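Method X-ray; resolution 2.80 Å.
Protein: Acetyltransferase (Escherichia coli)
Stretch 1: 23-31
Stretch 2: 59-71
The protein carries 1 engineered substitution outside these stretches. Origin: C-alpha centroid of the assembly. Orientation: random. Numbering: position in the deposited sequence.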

# COMPACT_ATOMS: atom_id res chain seq x y z
N THR A 23 4.39 -24.92 6.82
CA THR A 23 5.20 -25.48 5.74
C THR A 23 4.37 -26.52 5.01
O THR A 23 4.09 -27.59 5.56
CB THR A 23 6.49 -26.10 6.28
OG1 THR A 23 7.11 -25.19 7.20
CG2 THR A 23 7.45 -26.38 5.13
N TYR A 24 3.99 -26.22 3.77
CA TYR A 24 3.18 -27.13 2.98
C TYR A 24 4.05 -28.19 2.32
O TYR A 24 5.26 -27.99 2.12
CB TYR A 24 2.41 -26.35 1.91
CG TYR A 24 1.41 -25.37 2.47
CD1 TYR A 24 0.14 -25.79 2.84
CD2 TYR A 24 1.74 -24.03 2.64
CE1 TYR A 24 -0.78 -24.89 3.36
CE2 TYR A 24 0.82 -23.13 3.15
CZ TYR A 24 -0.44 -23.57 3.51
OH TYR A 24 -1.35 -22.68 4.03
N PRO A 25 3.47 -29.35 1.98
CA PRO A 25 4.21 -30.33 1.17
C PRO A 25 4.65 -29.71 -0.15
O PRO A 25 3.89 -29.01 -0.81
CB PRO A 25 3.18 -31.45 0.95
CG PRO A 25 2.23 -31.32 2.08
CD PRO A 25 2.16 -29.86 2.41
N GLY A 26 5.90 -29.98 -0.52
CA GLY A 26 6.48 -29.42 -1.72
C GLY A 26 7.09 -28.05 -1.55
O GLY A 26 7.79 -27.59 -2.46
N GLN A 27 6.86 -27.38 -0.42
CA GLN A 27 7.40 -26.04 -0.23
C GLN A 27 8.93 -26.06 -0.10
O GLN A 27 9.61 -25.14 -0.57
CB GLN A 27 6.76 -25.39 1.00
CG GLN A 27 7.30 -24.02 1.34
CD GLN A 27 6.51 -23.34 2.45
OE1 GLN A 27 5.40 -23.76 2.78
NE2 GLN A 27 7.09 -22.29 3.02
N LYS A 28 9.48 -27.10 0.54
CA LYS A 28 10.92 -27.17 0.76
C LYS A 28 11.70 -27.39 -0.53
O LYS A 28 12.92 -27.18 -0.54
CB LYS A 28 11.25 -28.28 1.75
CG LYS A 28 11.12 -27.87 3.20
CD LYS A 28 11.25 -29.07 4.13
CE LYS A 28 12.59 -29.77 3.95
NZ LYS A 28 12.71 -30.96 4.83
N GLN A 29 11.05 -27.85 -1.60
CA GLN A 29 11.70 -27.98 -2.90
C GLN A 29 11.04 -27.10 -3.96
O GLN A 29 11.70 -26.20 -4.49
CB GLN A 29 11.74 -29.45 -3.31
CG GLN A 29 12.01 -30.38 -2.12
CD GLN A 29 12.72 -31.66 -2.51
OE1 GLN A 29 13.84 -31.92 -2.06
NE2 GLN A 29 12.08 -32.46 -3.35
N PHE A 30 9.75 -27.29 -4.23
CA PHE A 30 8.98 -26.39 -5.09
C PHE A 30 9.70 -26.10 -6.42
O PHE A 30 10.16 -24.99 -6.69
CB PHE A 30 8.66 -25.08 -4.35
CG PHE A 30 7.63 -24.24 -5.05
CD1 PHE A 30 6.29 -24.59 -5.03
CD2 PHE A 30 8.01 -23.10 -5.73
CE1 PHE A 30 5.35 -23.82 -5.68
CE2 PHE A 30 7.07 -22.32 -6.38
CZ PHE A 30 5.74 -22.68 -6.35
N ASP A 31 9.80 -27.13 -7.24
CA ASP A 31 10.34 -26.96 -8.59
C ASP A 31 9.31 -26.26 -9.46
O ASP A 31 8.27 -26.84 -9.80
CB ASP A 31 10.73 -28.31 -9.18
CG ASP A 31 11.51 -28.18 -10.46
OD1 ASP A 31 11.88 -27.04 -10.82
OD2 ASP A 31 11.77 -29.21 -11.12
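Stretch 2 (59-71) LIDRQSGELIGIC

Stretch 2 is a hairpin-like excursion: strand 59-61 leads into a loop in which R62, Q63 and S64 have helical phi/psi, and strand 67-71 returns beside the first, with hydrogen bonds from L59 N to G69 O (3.0 Å) and from D61 N to E66 O (3.1 Å). Stretch 1 has no regular helix or strand and lies mainly against the loop end and the returning strand, with I60 of the first strand reaching it as well, burying 483 Å² in all, both sides summed. T23 is out of reach of stretch 2. Y24 points its CB toward stretch 2, and with chi1 in m its ring receives I60 over one face: I60 CD1 stands 3.4 Å from the Y24 ring centroid, 5° off the normal, a CH-pi contact. Y24 CD1 also comes within 3.5 Å of G65 O, while Y24 CB packs at 4.2 Å from L67 CB.

P25 is the backbone anchor, its CA 4.5 Å from that of E66. P25 O accepts the one hydrogen bond between the stretches, from L67 N (2.9 Å, 156° at the hydrogen), and also meets E66 CA at 3.2 Å in a CA-H...O contact, so one carbonyl engages two successive residues just where the returning strand begins. The proline ring rests on the loop: P25 CD lies 3.1 Å from G65 O, and P25 CG 3.8 Å from S64 O. G65 has phi/psi of 83/1, where a CB would be jammed against the carbonyl O of S64; the loop behind it is tied by S64 N to D61 OD2 (2.8 Å) and G65 N to D61 O (2.7 Å).

Y24 to Q27 form a type II beta turn, closed by Q27 N to Y24 O at 3.1 Å, with G26 at the positive phi this turn favours. Q27 braces the turn from its side chain as well, since Q27 OE1 accepts from Y24 N at 3.0 Å. Its CB points sideways yet reaches L67, with Q27 CB 3.8 Å from L67 CD2. K28 and Q29 stay out of reach.

Contact resumes at F30, whose CB points toward stretch 2 and whose ring runs along the strand. L67 O lies at the ring edge, 3.5 Å from F30 CE1, and L67 CG packs 3.7 Å from the same F30 CE1. Farther along, G69 CA is also at the edge, 4.1 Å from F30 CZ, and I70 CG2 approaches F30 CE2 at 4.4 Å. L67 thus meets Y24, P25, Q27 and F30 in turn. D31 then leaves the contact.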

# COMPACT_ATOMS: atom_id res chain seq x y z
N LEU A 59 -1.40 -21.19 -3.36
CA LEU A 59 -2.36 -22.11 -3.97
C LEU A 59 -2.10 -23.50 -3.41
O LEU A 59 -1.10 -24.13 -3.75
CB LEU A 59 -2.25 -22.10 -5.49
CG LEU A 59 -3.23 -21.19 -6.22
CD1 LEU A 59 -3.36 -21.61 -7.67
CD2 LEU A 59 -4.57 -21.18 -5.52
N ILE A 60 -3.00 -23.97 -2.55
CA ILE A 60 -2.84 -25.24 -1.86
C ILE A 60 -3.86 -26.23 -2.42
O ILE A 60 -5.00 -25.86 -2.71
CB ILE A 60 -3.02 -25.07 -0.34
CG1 ILE A 60 -2.11 -23.95 0.18
CG2 ILE A 60 -2.73 -26.38 0.39
CD1 ILE A 60 -0.65 -24.12 -0.17
N ASP A 61 -3.43 -27.48 -2.59
CA ASP A 61 -4.35 -28.55 -2.94
C ASP A 61 -5.10 -28.98 -1.69
O ASP A 61 -4.49 -29.33 -0.68
CB ASP A 61 -3.59 -29.73 -3.54
CG ASP A 61 -4.51 -30.83 -4.03
OD1 ASP A 61 -5.27 -30.58 -4.99
OD2 ASP A 61 -4.48 -31.94 -3.46
N ARG A 62 -6.43 -28.94 -1.75
CA ARG A 62 -7.22 -29.28 -0.57
C ARG A 62 -7.01 -30.73 -0.14
O ARG A 62 -7.01 -31.03 1.05
CB ARG A 62 -8.70 -29.01 -0.83
CG ARG A 62 -9.61 -29.29 0.36
CD ARG A 62 -11.07 -29.32 -0.07
NE ARG A 62 -11.26 -30.11 -1.28
CZ ARG A 62 -11.39 -31.43 -1.29
NH1 ARG A 62 -11.56 -32.07 -2.45
NH2 ARG A 62 -11.35 -32.12 -0.16
N GLN A 63 -6.79 -31.63 -1.11
CA GLN A 63 -6.66 -33.04 -0.78
C GLN A 63 -5.29 -33.35 -0.18
O GLN A 63 -5.19 -33.88 0.93
CB GLN A 63 -6.90 -33.89 -2.04
CG GLN A 63 -6.98 -35.38 -1.77
CD GLN A 63 -8.10 -35.74 -0.82
OE1 GLN A 63 -9.22 -35.26 -0.95
NE2 GLN A 63 -7.79 -36.58 0.17
N SER A 64 -4.22 -33.02 -0.90
CA SER A 64 -2.87 -33.40 -0.51
C SER A 64 -2.13 -32.32 0.28
O SER A 64 -1.15 -32.64 0.96
CB SER A 64 -2.05 -33.76 -1.74
OG SER A 64 -1.68 -32.60 -2.46
N GLY A 65 -2.57 -31.06 0.20
CA GLY A 65 -1.89 -29.98 0.89
C GLY A 65 -0.69 -29.41 0.16
O GLY A 65 -0.05 -28.49 0.68
N GLU A 66 -0.38 -29.91 -1.04
CA GLU A 66 0.83 -29.52 -1.75
C GLU A 66 0.77 -28.06 -2.20
O GLU A 66 -0.29 -27.52 -2.51
CB GLU A 66 1.05 -30.42 -2.96
CG GLU A 66 1.66 -31.78 -2.64
CD GLU A 66 2.53 -32.31 -3.77
OE1 GLU A 66 2.75 -31.57 -4.74
OE2 GLU A 66 2.99 -33.47 -3.68
N LEU A 67 1.95 -27.43 -2.23
CA LEU A 67 2.07 -26.04 -2.65
C LEU A 67 2.07 -25.99 -4.17
O LEU A 67 3.06 -26.34 -4.82
CB LEU A 67 3.34 -25.42 -2.07
CG LEU A 67 3.59 -23.95 -2.40
CD1 LEU A 67 2.40 -23.10 -1.98
CD2 LEU A 67 4.87 -23.46 -1.73
N ILE A 68 0.94 -25.57 -4.74
CA ILE A 68 0.82 -25.52 -6.20
C ILE A 68 1.48 -24.26 -6.75
O ILE A 68 2.27 -24.32 -7.70
CB ILE A 68 -0.66 -25.61 -6.60
CG1 ILE A 68 -1.21 -27.00 -6.28
CG2 ILE A 68 -0.83 -25.29 -8.08
CD1 ILE A 68 -2.69 -27.02 -5.95
N GLY A 69 1.17 -23.11 -6.16
CA GLY A 69 1.76 -21.86 -6.61
C GLY A 69 1.97 -20.91 -5.46
O GLY A 69 1.39 -21.05 -4.38
N ILE A 70 2.82 -19.91 -5.71
CA ILE A 70 3.11 -18.87 -4.74
C ILE A 70 3.05 -17.52 -5.46
O ILE A 70 3.16 -17.44 -6.68
CB ILE A 70 4.49 -19.06 -4.07
CG1 ILE A 70 4.50 -18.42 -2.67
CG2 ILE A 70 5.60 -18.47 -4.93
CD1 ILE A 70 3.59 -19.11 -1.69
N CYS A 71 2.87 -16.47 -4.67
CA CYS A 71 2.74 -15.13 -5.23
C CYS A 71 3.06 -14.12 -4.13
O CYS A 71 2.28 -13.97 -3.19
CB CYS A 71 1.34 -14.92 -5.77
SG CYS A 71 0.98 -13.21 -6.14